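Local structure of homoserine O-acetyltransferase (Bacillus anthracis str. 'Ames Ancestor', 3I1I) at residues A[126-130]-A[286-290]; A[172-176]-A[368-373]; A[196-201]-A[280-285]; A[306-310]-A[338-342]. The protein probably transfers an acetyl group from acetyl-CoA to the hydroxyl of homoserine, a step toward methionine, using an alpha/beta hydrolase fold. The contacts are given in a common frame with arbitrary orientation. Numbering follows the deposited sequence.

Overall arrangement
Following the chain from the N terminus, contact 1 opens first, at 126-130, where helix 129-142 begins. Next comes 172-176, the first half of contact 2, leading into strand 174-178. Helix 186-202 supplies 196-201, and contact 3 closes when 280-285 on helix 277-289 packs against it. That helix runs on into 286-290 and closes contact 1, so contact 3 lies wholly within the loop of contact 1, and the two touch. Contact 4 follows in series, adding edge strand 340-342 to strand 309-313. Contact 2 closes last, tying the tail after helix 362-370 to strand 174-178; it touches contact 4 through neighbouring strand 309-313, encloses contacts 3 and 4 and crosses contact 1.

Contact 1. Residues A[126-130]-A[286-290]; sequences VFTFL and AVLLH
Ala286 places its CB over one face of each of two phenylalanine rings, 3.9 Å from the centroid of the Phe127 ring and 4.0 Å from that of the Phe129 ring, a CH-pi pair. The methyl lies in the angle formed by the two rings, and so small a side chain permits close backbone approach, Thr128 CA to Ala286 CA 4.8 Å. Residues 126-128 are extended; helix 129-142 starts at Phe129, with Thr128 as N-cap (chi1 p), its OG1 accepting weakly from Leu130 N at 3.1 Å. Segment 286-290 is the last turn of helix 277-289, left by His290 (psi 121°). The contact joins the start of a helix of the alpha/beta hydrolase core to the C-terminal end of a helix from the region between strands 174-178 and 309-313. Chi1 p turns the Phe127 ring end back to Ala286, CZ to CB 3.6 Å; chi1 m of Phe129 carries CE2 to Val287 CG2 at 3.9 Å; beyond, Phe129 packs on Ala156, Met159 and Ile160 of helix 156-167. Val126 (t) sets CG1 3.6 Å from Leu289 CD1. No direct hydrogen bond crosses; one water accepts from Phe129 N at 2.9 Å and donates to Ala286 O at 2.8 Å.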
loop_
_atom_site.group_PDB
_atom_site.type_symbol
_atom_site.label_atom_id
_atom_site.label_comp_id
_atom_site.label_asym_id
_atom_site.label_seq_id
_atom_site.Cartn_x
_atom_site.Cartn_y
_atom_site.Cartn_z
ATOM N N VAL A 126 -14.051 10.199 -15.367
ATOM C CA VAL A 126 -14.012 10.327 -13.941
ATOM C C VAL A 126 -15.394 10.697 -13.449
ATOM O O VAL A 126 -16.047 11.636 -14.020
ATOM C CB VAL A 126 -13.014 11.404 -13.526
ATOM C CG1 VAL A 126 -13.120 11.666 -12.026
ATOM C CG2 VAL A 126 -11.575 10.981 -13.973
ATOM N N PHE A 127 -15.838 9.968 -12.417
ATOM C CA PHE A 127 -17.073 10.278 -11.737
ATOM C C PHE A 127 -16.858 10.623 -10.270
ATOM O O PHE A 127 -15.894 10.171 -9.653
ATOM C CB PHE A 127 -18.069 9.106 -11.866
ATOM C CG PHE A 127 -17.904 8.020 -10.818
ATOM C CD1 PHE A 127 -18.710 8.005 -9.702
ATOM C CD2 PHE A 127 -16.960 7.009 -10.978
ATOM C CE1 PHE A 127 -18.594 7.015 -8.751
ATOM C CE2 PHE A 127 -16.810 6.010 -10.032
ATOM C CZ PHE A 127 -17.625 6.009 -8.906
ATOM N N THR A 128 -17.811 11.390 -9.733
ATOM C CA THR A 128 -17.889 11.710 -8.332
ATOM C C THR A 128 -19.203 11.195 -7.760
ATOM O O THR A 128 -20.091 10.741 -8.483
ATOM C CB THR A 128 -17.885 13.216 -8.128
ATOM O OG1 THR A 128 -19.124 13.779 -8.615
ATOM C CG2 THR A 128 -16.694 13.822 -8.845
ATOM N N PHE A 129 -19.337 11.280 -6.453
ATOM C CA PHE A 129 -20.567 10.864 -5.811
ATOM C C PHE A 129 -21.669 11.848 -6.028
ATOM O O PHE A 129 -22.820 11.536 -5.803
ATOM C CB PHE A 129 -20.337 10.528 -4.329
ATOM C CG PHE A 129 -19.478 9.284 -4.150
ATOM C CD1 PHE A 129 -19.903 8.053 -4.671
ATOM C CD2 PHE A 129 -18.239 9.350 -3.540
ATOM C CE1 PHE A 129 -19.111 6.916 -4.575
ATOM C CE2 PHE A 129 -17.443 8.208 -3.443
ATOM C CZ PHE A 129 -17.882 6.990 -3.976
ATOM N N LEU A 130 -21.334 13.035 -6.524
ATOM C CA LEU A 130 -22.366 13.952 -6.985
ATOM C C LEU A 130 -22.993 13.430 -8.295
ATOM O O LEU A 130 -24.230 13.505 -8.463
ATOM C CB LEU A 130 -21.841 15.352 -7.114
ATOM C CG LEU A 130 -22.791 16.396 -7.699
ATOM C CD1 LEU A 130 -24.155 16.363 -7.023
ATOM C CD2 LEU A 130 -22.096 17.798 -7.595
ATOM N N ALA A 286 -13.209 8.326 -7.010
ATOM C CA ALA A 286 -14.381 9.022 -6.501
ATOM C C ALA A 286 -14.221 9.306 -5.013
ATOM O O ALA A 286 -14.596 10.390 -4.520
ATOM C CB ALA A 286 -15.687 8.195 -6.771
ATOM N N VAL A 287 -13.711 8.313 -4.279
ATOM C CA VAL A 287 -13.614 8.474 -2.838
ATOM C C VAL A 287 -12.591 9.565 -2.553
ATOM O O VAL A 287 -12.812 10.444 -1.711
ATOM C CB VAL A 287 -13.199 7.169 -2.112
ATOM C CG1 VAL A 287 -12.663 7.503 -0.683
ATOM C CG2 VAL A 287 -14.371 6.124 -2.108
ATOM N N LEU A 288 -11.464 9.505 -3.232
ATOM C CA LEU A 288 -10.389 10.470 -3.005
ATOM C C LEU A 288 -10.786 11.914 -3.405
ATOM O O LEU A 288 -10.343 12.878 -2.783
ATOM C CB LEU A 288 -9.157 9.987 -3.745
ATOM C CG LEU A 288 -7.961 10.772 -4.217
ATOM C CD1 LEU A 288 -7.115 9.698 -4.909
ATOM C CD2 LEU A 288 -8.331 11.877 -5.191
ATOM N N LEU A 289 -11.636 12.030 -4.424
ATOM C CA LEU A 289 -12.182 13.317 -4.829
ATOM C C LEU A 289 -13.318 13.823 -3.940
ATOM O O LEU A 289 -13.709 14.980 -4.110
ATOM C CB LEU A 289 -12.723 13.238 -6.260
ATOM C CG LEU A 289 -11.682 13.135 -7.370
ATOM C CD1 LEU A 289 -12.380 12.866 -8.689
ATOM C CD2 LEU A 289 -10.776 14.382 -7.401
ATOM N N HIS A 290 -13.856 13.000 -3.020
ATOM C CA HIS A 290 -15.035 13.397 -2.277
ATOM C C HIS A 290 -14.847 14.644 -1.397
ATOM O O HIS A 290 -14.066 14.654 -0.453
ATOM C CB HIS A 290 -15.587 12.262 -1.416
ATOM C CG HIS A 290 -16.694 12.693 -0.506
ATOM N ND1 HIS A 290 -17.921 13.101 -0.981
ATOM C CD2 HIS A 290 -16.741 12.838 0.843
ATOM C CE1 HIS A 290 -18.683 13.475 0.036
ATOM N NE2 HIS A 290 -17.995 13.316 1.157
HETATM O O HOH W 1 -16.805 11.948 -5.261
#

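Contact 2. Residues A[172-176]-A[368-373]; sequences VERMI and FLNRKV
Arg174 clamps the backbone carbonyl of Arg371 with two hydrogen bonds, from Arg174 NE to Arg371 O at 3.1 Å and from Arg174 NH2 to the same oxygen at 2.9 Å. This fastens the tail that follows helix 362-370, the last helix of the alpha/beta hydrolase fold, to the beginning of strand 174-178 of the central sheet, between 150-154 and 309-313. A long, multiply donating side chain suits the task: with chi1 m and chi2 and chi3 both t, it spans from the strand to the tail, while Arg174 NH1 forms a salt bridge with Glu173 OE1 at 2.9 Å and donates to the backbone oxygen of His149. Residues 174-176 are extended; helix 362-370 runs out within 368-373, and 371-373 are extended, bringing Val373 CA within 6.2 Å of Glu173 CA. The guanidinium is sandwiched between Leu369 O over one face and Val373 CG2 over the other, and Val373 CG2 also meets Glu173 CB at 3.6 Å. Apolar packing continues along the strand. Buried Ile176 (m, t) and Phe368 (chi1 t) pack together, Phe368 continuing onto Leu311 of strand 309-313. Ile176 CD1 lies 4.3 Å from Leu369 CD2, and Ile176 CG1 lies 3.7 Å from Phe368 CD2.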
loop_
_atom_site.group_PDB
_atom_site.type_symbol
_atom_site.label_atom_id
_atom_site.label_comp_id
_atom_site.label_asym_id
_atom_site.label_seq_id
_atom_site.Cartn_x
_atom_site.Cartn_y
_atom_site.Cartn_z
ATOM N N VAL A 172 -34.979 17.085 0.216
ATOM C CA VAL A 172 -34.524 16.185 1.267
ATOM C C VAL A 172 -34.990 16.640 2.651
ATOM O O VAL A 172 -34.572 17.664 3.164
ATOM C CB VAL A 172 -32.982 16.073 1.248
ATOM C CG1 VAL A 172 -32.479 15.145 2.364
ATOM C CG2 VAL A 172 -32.470 15.615 -0.133
ATOM N N GLU A 173 -35.830 15.855 3.291
ATOM C CA GLU A 173 -36.312 16.213 4.618
ATOM C C GLU A 173 -35.304 15.912 5.709
ATOM O O GLU A 173 -35.198 16.665 6.702
ATOM C CB GLU A 173 -37.614 15.495 4.920
ATOM C CG GLU A 173 -38.704 15.923 3.958
ATOM C CD GLU A 173 -40.056 15.319 4.256
ATOM O OE1 GLU A 173 -40.270 14.717 5.334
ATOM O OE2 GLU A 173 -40.927 15.467 3.390
ATOM N N ARG A 174 -34.586 14.809 5.513
ATOM C CA ARG A 174 -33.710 14.252 6.515
ATOM C C ARG A 174 -32.546 13.601 5.847
ATOM O O ARG A 174 -32.710 12.898 4.865
ATOM C CB ARG A 174 -34.435 13.201 7.311
ATOM C CG ARG A 174 -35.619 13.713 8.071
ATOM C CD ARG A 174 -36.374 12.580 8.784
ATOM N NE ARG A 174 -37.645 13.052 9.293
ATOM C CZ ARG A 174 -38.702 13.350 8.533
ATOM N NH1 ARG A 174 -38.684 13.200 7.205
ATOM N NH2 ARG A 174 -39.806 13.811 9.109
HETATM N N MSE A 175 -31.358 13.795 6.397
HETATM C CA MSE A 175 -30.182 13.082 5.893
HETATM C C MSE A 175 -29.479 12.367 7.046
HETATM O O MSE A 175 -29.263 12.955 8.084
HETATM C CB MSE A 175 -29.249 14.045 5.202
HETATM C CG MSE A 175 -28.109 13.355 4.479
HETATM SE SE MSE A 175 -26.526 13.237 5.614
HETATM C CE MSE A 175 -26.034 15.115 5.500
ATOM N N ILE A 176 -29.157 11.092 6.881
ATOM C CA ILE A 176 -28.449 10.352 7.926
ATOM C C ILE A 176 -27.177 9.834 7.282
ATOM O O ILE A 176 -27.221 9.075 6.322
ATOM C CB ILE A 176 -29.242 9.147 8.461
ATOM C CG1 ILE A 176 -30.621 9.577 8.991
ATOM C CG2 ILE A 176 -28.436 8.431 9.555
ATOM C CD1 ILE A 176 -31.439 8.445 9.655
ATOM N N PHE A 368 -35.124 9.416 14.698
ATOM C CA PHE A 368 -34.829 10.490 13.775
ATOM C C PHE A 368 -35.768 10.493 12.563
ATOM O O PHE A 368 -36.225 11.551 12.123
ATOM C CB PHE A 368 -33.382 10.386 13.320
ATOM C CG PHE A 368 -32.890 11.591 12.636
ATOM C CD1 PHE A 368 -32.577 12.717 13.354
ATOM C CD2 PHE A 368 -32.729 11.613 11.273
ATOM C CE1 PHE A 368 -32.102 13.870 12.717
ATOM C CE2 PHE A 368 -32.262 12.765 10.639
ATOM C CZ PHE A 368 -31.951 13.880 11.365
ATOM N N LEU A 369 -36.096 9.312 12.066
ATOM C CA LEU A 369 -37.059 9.186 10.977
ATOM C C LEU A 369 -38.453 9.675 11.388
ATOM O O LEU A 369 -39.253 10.049 10.539
ATOM C CB LEU A 369 -37.126 7.745 10.488
ATOM C CG LEU A 369 -35.868 7.263 9.773
ATOM C CD1 LEU A 369 -36.008 5.770 9.422
ATOM C CD2 LEU A 369 -35.552 8.144 8.511
ATOM N N ASN A 370 -38.718 9.699 12.689
ATOM C CA ASN A 370 -39.977 10.186 13.223
ATOM C C ASN A 370 -39.972 11.607 13.751
ATOM O O ASN A 370 -40.992 12.103 14.119
ATOM C CB ASN A 370 -40.438 9.243 14.326
ATOM C CG ASN A 370 -40.931 7.956 13.761
ATOM O OD1 ASN A 370 -41.918 7.958 13.025
ATOM N ND2 ASN A 370 -40.233 6.852 14.036
ATOM N N ARG A 371 -38.838 12.274 13.794
ATOM C CA ARG A 371 -38.830 13.661 14.212
ATOM C C ARG A 371 -39.255 14.561 13.032
ATOM O O ARG A 371 -38.933 14.279 11.869
ATOM C CB ARG A 371 -37.443 14.019 14.714
ATOM C CG ARG A 371 -37.244 15.453 15.098
ATOM C CD ARG A 371 -35.777 15.699 15.277
ATOM N NE ARG A 371 -35.237 14.867 16.360
ATOM C CZ ARG A 371 -35.335 15.175 17.656
ATOM N NH1 ARG A 371 -35.929 16.311 18.034
ATOM N NH2 ARG A 371 -34.819 14.355 18.580
ATOM N N LYS A 372 -39.973 15.636 13.347
ATOM C CA LYS A 372 -40.479 16.540 12.320
ATOM C C LYS A 372 -39.377 17.441 11.737
ATOM O O LYS A 372 -38.399 17.774 12.401
ATOM C CB LYS A 372 -41.626 17.396 12.873
ATOM C CG LYS A 372 -41.177 18.556 13.754
ATOM C CD LYS A 372 -42.381 19.312 14.348
ATOM C CE LYS A 372 -41.996 20.733 14.743
ATOM N NZ LYS A 372 -41.847 21.623 13.530
ATOM N N VAL A 373 -39.571 17.833 10.487
ATOM C CA VAL A 373 -38.619 18.663 9.769
ATOM C C VAL A 373 -38.625 20.076 10.357
ATOM O O VAL A 373 -39.673 20.658 10.595
ATOM C CB VAL A 373 -38.914 18.659 8.253
ATOM C CG1 VAL A 373 -37.918 19.602 7.459
ATOM C CG2 VAL A 373 -38.864 17.214 7.764
#

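Contact 3. Residues A[196-201]-A[280-285]; sequences AIEAIR and WMYTAK
This is a buried, nearly antiparallel contact between helices 186-202 and 277-289, both in the strandless, helix-containing insertion between strands 174-178 and 309-313, which probably corresponds to the cap of alpha/beta hydrolases. The axes of the two short segments approach to 9.5 Å at a signed crossing angle of -157°; Ile197 and Met281 are the nearest pair, CA to CA 5.2 Å. The end of Ile197 (m, t) meets the Met281-to-Lys285 turn: CG1 lies 3.9 Å from Ala284 CB, small enough for the branched side chain, and CD1 3.9 Å from Met281 O. Ile200 (m, t) sets CD1 3.8 Å from both Trp280 CD1 and Met281 CG. Ala196 CB meets the indole edge, 4.1 Å from Trp280 NE1. Selenomethionine Met281 (m, t, chi3 near 23°) curls so that CE lies 3.7 Å from Arg201 NH1. Lys285 NZ bonds to Val254 O of the second subunit, whose Arg225 forms a salt bridge with Glu198. No hydrogen bond crosses: the fit is apolar, and charged ends turn to the subunit interface.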
loop_
_atom_site.group_PDB
_atom_site.type_symbol
_atom_site.label_atom_id
_atom_site.label_comp_id
_atom_site.label_asym_id
_atom_site.label_seq_id
_atom_site.Cartn_x
_atom_site.Cartn_y
_atom_site.Cartn_z
ATOM N N ALA A 196 -3.971 2.551 -3.427
ATOM C CA ALA A 196 -4.675 1.424 -4.072
ATOM C C ALA A 196 -4.622 1.575 -5.593
ATOM O O ALA A 196 -4.274 0.641 -6.314
ATOM C CB ALA A 196 -6.142 1.319 -3.577
ATOM N N ILE A 197 -4.959 2.763 -6.076
ATOM C CA ILE A 197 -4.856 3.038 -7.501
ATOM C C ILE A 197 -3.441 2.738 -8.009
ATOM O O ILE A 197 -3.265 2.030 -8.994
ATOM C CB ILE A 197 -5.217 4.489 -7.818
ATOM C CG1 ILE A 197 -6.719 4.718 -7.510
ATOM C CG2 ILE A 197 -4.897 4.775 -9.236
ATOM C CD1 ILE A 197 -7.164 6.217 -7.399
ATOM N N GLU A 198 -2.434 3.262 -7.333
ATOM C CA GLU A 198 -1.072 3.004 -7.757
ATOM C C GLU A 198 -0.635 1.533 -7.669
ATOM O O GLU A 198 0.092 1.074 -8.529
ATOM C CB GLU A 198 -0.107 3.932 -7.026
ATOM C CG GLU A 198 -0.199 5.314 -7.698
ATOM C CD GLU A 198 0.649 6.371 -7.058
ATOM O OE1 GLU A 198 1.716 6.001 -6.492
ATOM O OE2 GLU A 198 0.260 7.576 -7.170
ATOM N N ALA A 199 -1.112 0.799 -6.674
ATOM C CA ALA A 199 -0.813 -0.634 -6.579
ATOM C C ALA A 199 -1.358 -1.404 -7.819
ATOM O O ALA A 199 -0.659 -2.223 -8.413
ATOM C CB ALA A 199 -1.359 -1.220 -5.258
ATOM N N ILE A 200 -2.572 -1.098 -8.242
ATOM C CA ILE A 200 -3.117 -1.718 -9.453
ATOM C C ILE A 200 -2.292 -1.336 -10.739
ATOM O O ILE A 200 -1.958 -2.205 -11.565
ATOM C CB ILE A 200 -4.616 -1.378 -9.629
ATOM C CG1 ILE A 200 -5.417 -1.788 -8.379
ATOM C CG2 ILE A 200 -5.159 -2.073 -10.858
ATOM C CD1 ILE A 200 -6.827 -1.155 -8.243
ATOM N N ARG A 201 -1.954 -0.062 -10.892
ATOM C CA ARG A 201 -1.161 0.388 -12.061
ATOM C C ARG A 201 0.227 -0.253 -12.096
ATOM O O ARG A 201 0.806 -0.452 -13.183
ATOM C CB ARG A 201 -0.960 1.905 -12.085
ATOM C CG ARG A 201 -2.249 2.728 -12.320
ATOM C CD ARG A 201 -1.960 4.244 -12.671
ATOM N NE ARG A 201 -3.203 4.804 -13.178
ATOM C CZ ARG A 201 -3.416 5.295 -14.407
ATOM N NH1 ARG A 201 -4.653 5.710 -14.744
ATOM N NH2 ARG A 201 -2.415 5.421 -15.289
ATOM N N TRP A 280 -12.501 -0.688 -9.604
ATOM C CA TRP A 280 -11.971 -0.387 -8.293
ATOM C C TRP A 280 -11.221 0.939 -8.330
ATOM O O TRP A 280 -11.423 1.755 -7.467
ATOM C CB TRP A 280 -11.037 -1.513 -7.819
ATOM C CG TRP A 280 -10.634 -1.343 -6.399
ATOM C CD1 TRP A 280 -9.721 -0.444 -5.885
ATOM C CD2 TRP A 280 -11.161 -2.057 -5.302
ATOM N NE1 TRP A 280 -9.655 -0.575 -4.521
ATOM C CE2 TRP A 280 -10.528 -1.562 -4.135
ATOM C CE3 TRP A 280 -12.099 -3.086 -5.185
ATOM C CZ2 TRP A 280 -10.812 -2.053 -2.869
ATOM C CZ3 TRP A 280 -12.402 -3.572 -3.916
ATOM C CH2 TRP A 280 -11.742 -3.065 -2.773
HETATM N N MSE A 281 -10.385 1.154 -9.340
HETATM C CA MSE A 281 -9.648 2.412 -9.444
HETATM C C MSE A 281 -10.603 3.622 -9.514
HETATM O O MSE A 281 -10.376 4.609 -8.803
HETATM C CB MSE A 281 -8.746 2.491 -10.690
HETATM C CG MSE A 281 -7.607 1.508 -10.800
HETATM SE SE MSE A 281 -6.556 1.955 -12.449
HETATM C CE MSE A 281 -7.028 3.751 -12.675
ATOM N N TYR A 282 -11.601 3.570 -10.405
ATOM C CA TYR A 282 -12.513 4.721 -10.605
ATOM C C TYR A 282 -13.274 5.055 -9.332
ATOM O O TYR A 282 -13.424 6.241 -8.983
ATOM C CB TYR A 282 -13.498 4.482 -11.737
ATOM C CG TYR A 282 -12.949 4.863 -13.076
ATOM C CD1 TYR A 282 -12.168 3.988 -13.792
ATOM C CD2 TYR A 282 -13.196 6.117 -13.636
ATOM C CE1 TYR A 282 -11.642 4.337 -15.018
ATOM C CE2 TYR A 282 -12.674 6.459 -14.879
ATOM C CZ TYR A 282 -11.898 5.557 -15.551
ATOM O OH TYR A 282 -11.349 5.835 -16.771
ATOM N N THR A 283 -13.683 4.007 -8.615
ATOM C CA THR A 283 -14.419 4.171 -7.356
ATOM C C THR A 283 -13.462 4.724 -6.295
ATOM O O THR A 283 -13.831 5.650 -5.583
ATOM C CB THR A 283 -15.044 2.839 -6.908
ATOM O OG1 THR A 283 -15.868 2.363 -7.957
ATOM C CG2 THR A 283 -15.906 2.999 -5.636
ATOM N N ALA A 284 -12.226 4.199 -6.220
ATOM C CA ALA A 284 -11.199 4.792 -5.324
ATOM C C ALA A 284 -10.971 6.274 -5.672
ATOM O O ALA A 284 -10.881 7.132 -4.778
ATOM C CB ALA A 284 -9.877 3.995 -5.335
ATOM N N LYS A 285 -10.941 6.577 -6.964
ATOM C CA LYS A 285 -10.819 7.971 -7.409
ATOM C C LYS A 285 -11.994 8.856 -6.919
ATOM O O LYS A 285 -11.798 9.976 -6.437
ATOM C CB LYS A 285 -10.714 8.029 -8.928
ATOM C CG LYS A 285 -10.499 9.446 -9.490
ATOM C CD LYS A 285 -9.059 9.972 -9.333
ATOM C CE LYS A 285 -8.984 11.372 -9.948
ATOM N NZ LYS A 285 -7.641 11.880 -10.392
#

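Contact 4. Residues A[306-310]-A[338-342]; sequences VEANV and KYAEV
Val306, in the loop before strand 309-313, offers its carbonyl oxygen to Lys338 NZ in a weak hydrogen bond of 3.0 Å. The lysine, m at chi1 and otherwise extended, brings its ammonium back to the end of helix 299-304, where Ser304 O is its stronger acceptor. Glu307 adds a loose charge attraction, its OE2 4.2 Å from Lys338 NZ. The chain turns extended at Ala308, and Asn309 begins the strand, its CA 3.6 Å from Tyr339 O; its ND2 binds Lys372 O of the C-terminal tail. Val310 makes the parallel bridge with Ala340, CA to CA 4.5 Å: Val310 N donates to Tyr339 O and Glu341 N donates to Val310 O, both at 2.9 Å. Val310 and Ala340 share one face of the sheet, CB to CB 4.1 Å. Beta-branched valine favours the extended backbone, and the small alanine fits beneath Leu333 of helix 324-335. Tyr339 (t) lies along Asn309 and Phe368, its OH donating to Glu341 OE2 at 2.7 Å in the conformer given. The strands and helix 324-335 form a beta-alpha-beta crossover, with 340-342 as the outermost strand of the sheet within this chain and Phe368 of helix 362-370 packed against Asn309, Tyr339 and Glu341.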
loop_
_atom_site.group_PDB
_atom_site.type_symbol
_atom_site.label_atom_id
_atom_site.label_comp_id
_atom_site.label_asym_id
_atom_site.label_seq_id
_atom_site.Cartn_x
_atom_site.Cartn_y
_atom_site.Cartn_z
ATOM N N VAL A 306 -27.821 23.260 2.855
ATOM C CA VAL A 306 -28.533 22.144 3.455
ATOM C C VAL A 306 -29.737 22.662 4.245
ATOM O O VAL A 306 -29.603 23.575 5.029
ATOM C CB VAL A 306 -27.606 21.314 4.387
ATOM C CG1 VAL A 306 -28.384 20.281 5.191
ATOM C CG2 VAL A 306 -26.458 20.651 3.541
ATOM N N GLU A 307 -30.913 22.082 4.001
ATOM C CA GLU A 307 -32.113 22.412 4.789
ATOM C C GLU A 307 -32.712 21.160 5.467
ATOM O O GLU A 307 -33.661 21.274 6.215
ATOM C CB GLU A 307 -33.172 23.127 3.929
ATOM C CG GLU A 307 -32.658 24.396 3.167
ATOM C CD GLU A 307 -32.133 25.549 4.088
ATOM O OE1 GLU A 307 -32.582 25.630 5.229
ATOM O OE2 GLU A 307 -31.290 26.398 3.659
ATOM N N ALA A 308 -32.147 19.986 5.215
ATOM C CA ALA A 308 -32.609 18.745 5.853
ATOM C C ALA A 308 -32.272 18.777 7.345
ATOM O O ALA A 308 -31.326 19.439 7.758
ATOM C CB ALA A 308 -31.950 17.560 5.216
ATOM N N ASN A 309 -33.048 18.066 8.149
ATOM C CA ASN A 309 -32.617 17.700 9.502
ATOM C C ASN A 309 -31.453 16.772 9.286
ATOM O O ASN A 309 -31.582 15.872 8.478
ATOM C CB ASN A 309 -33.724 16.920 10.241
ATOM C CG ASN A 309 -34.818 17.805 10.817
ATOM O OD1 ASN A 309 -34.919 18.972 10.511
ATOM N ND2 ASN A 309 -35.643 17.230 11.678
ATOM N N VAL A 310 -30.324 16.983 9.951
ATOM C CA VAL A 310 -29.122 16.166 9.689
ATOM C C VAL A 310 -28.690 15.352 10.915
ATOM O O VAL A 310 -28.604 15.902 12.017
ATOM C CB VAL A 310 -27.925 17.051 9.212
ATOM C CG1 VAL A 310 -26.569 16.291 9.308
ATOM C CG2 VAL A 310 -28.183 17.572 7.772
ATOM N N LYS A 338 -29.558 25.517 11.793
ATOM C CA LYS A 338 -30.173 24.258 11.353
ATOM C C LYS A 338 -30.191 23.155 12.408
ATOM O O LYS A 338 -29.453 23.208 13.399
ATOM C CB LYS A 338 -29.473 23.791 10.100
ATOM C CG LYS A 338 -29.804 24.748 8.963
ATOM C CD LYS A 338 -28.797 24.698 7.873
ATOM C CE LYS A 338 -28.981 25.891 6.906
ATOM N NZ LYS A 338 -27.872 25.797 5.946
ATOM N N TYR A 339 -31.074 22.179 12.210
ATOM C CA TYR A 339 -31.144 21.031 13.080
ATOM C C TYR A 339 -30.110 19.989 12.611
ATOM O O TYR A 339 -30.192 19.471 11.465
ATOM C CB TYR A 339 -32.556 20.400 13.105
ATOM C CG TYR A 339 -32.659 19.325 14.171
ATOM C CD1 TYR A 339 -33.180 19.599 15.429
ATOM C CD2 TYR A 339 -32.129 18.068 13.950
ATOM C CE1 TYR A 339 -33.221 18.591 16.434
ATOM C CE2 TYR A 339 -32.162 17.080 14.922
ATOM C CZ TYR A 339 -32.715 17.338 16.149
ATOM O OH TYR A 339 -32.697 16.320 17.080
ATOM N N ALA A 340 -29.175 19.666 13.501
ATOM C CA ALA A 340 -28.092 18.762 13.171
ATOM C C ALA A 340 -27.512 18.162 14.442
ATOM O O ALA A 340 -27.371 18.878 15.451
ATOM C CB ALA A 340 -27.014 19.486 12.372
ATOM N N GLU A 341 -27.228 16.857 14.426
ATOM C CA GLU A 341 -26.667 16.170 15.591
ATOM C C GLU A 341 -25.704 15.052 15.200
ATOM O O GLU A 341 -25.793 14.492 14.095
ATOM C CB GLU A 341 -27.765 15.652 16.547
ATOM C CG GLU A 341 -28.762 14.646 15.977
ATOM C CD GLU A 341 -29.844 14.153 17.032
ATOM O OE1 GLU A 341 -29.469 13.711 18.159
ATOM O OE2 GLU A 341 -31.064 14.208 16.704
ATOM N N VAL A 342 -24.771 14.763 16.105
ATOM C CA VAL A 342 -23.857 13.629 16.012
ATOM C C VAL A 342 -24.320 12.607 17.039
ATOM O O VAL A 342 -24.604 12.948 18.169
ATOM C CB VAL A 342 -22.390 13.984 16.372
ATOM C CG1 VAL A 342 -21.523 12.734 16.264
ATOM C CG2 VAL A 342 -21.841 15.118 15.477
#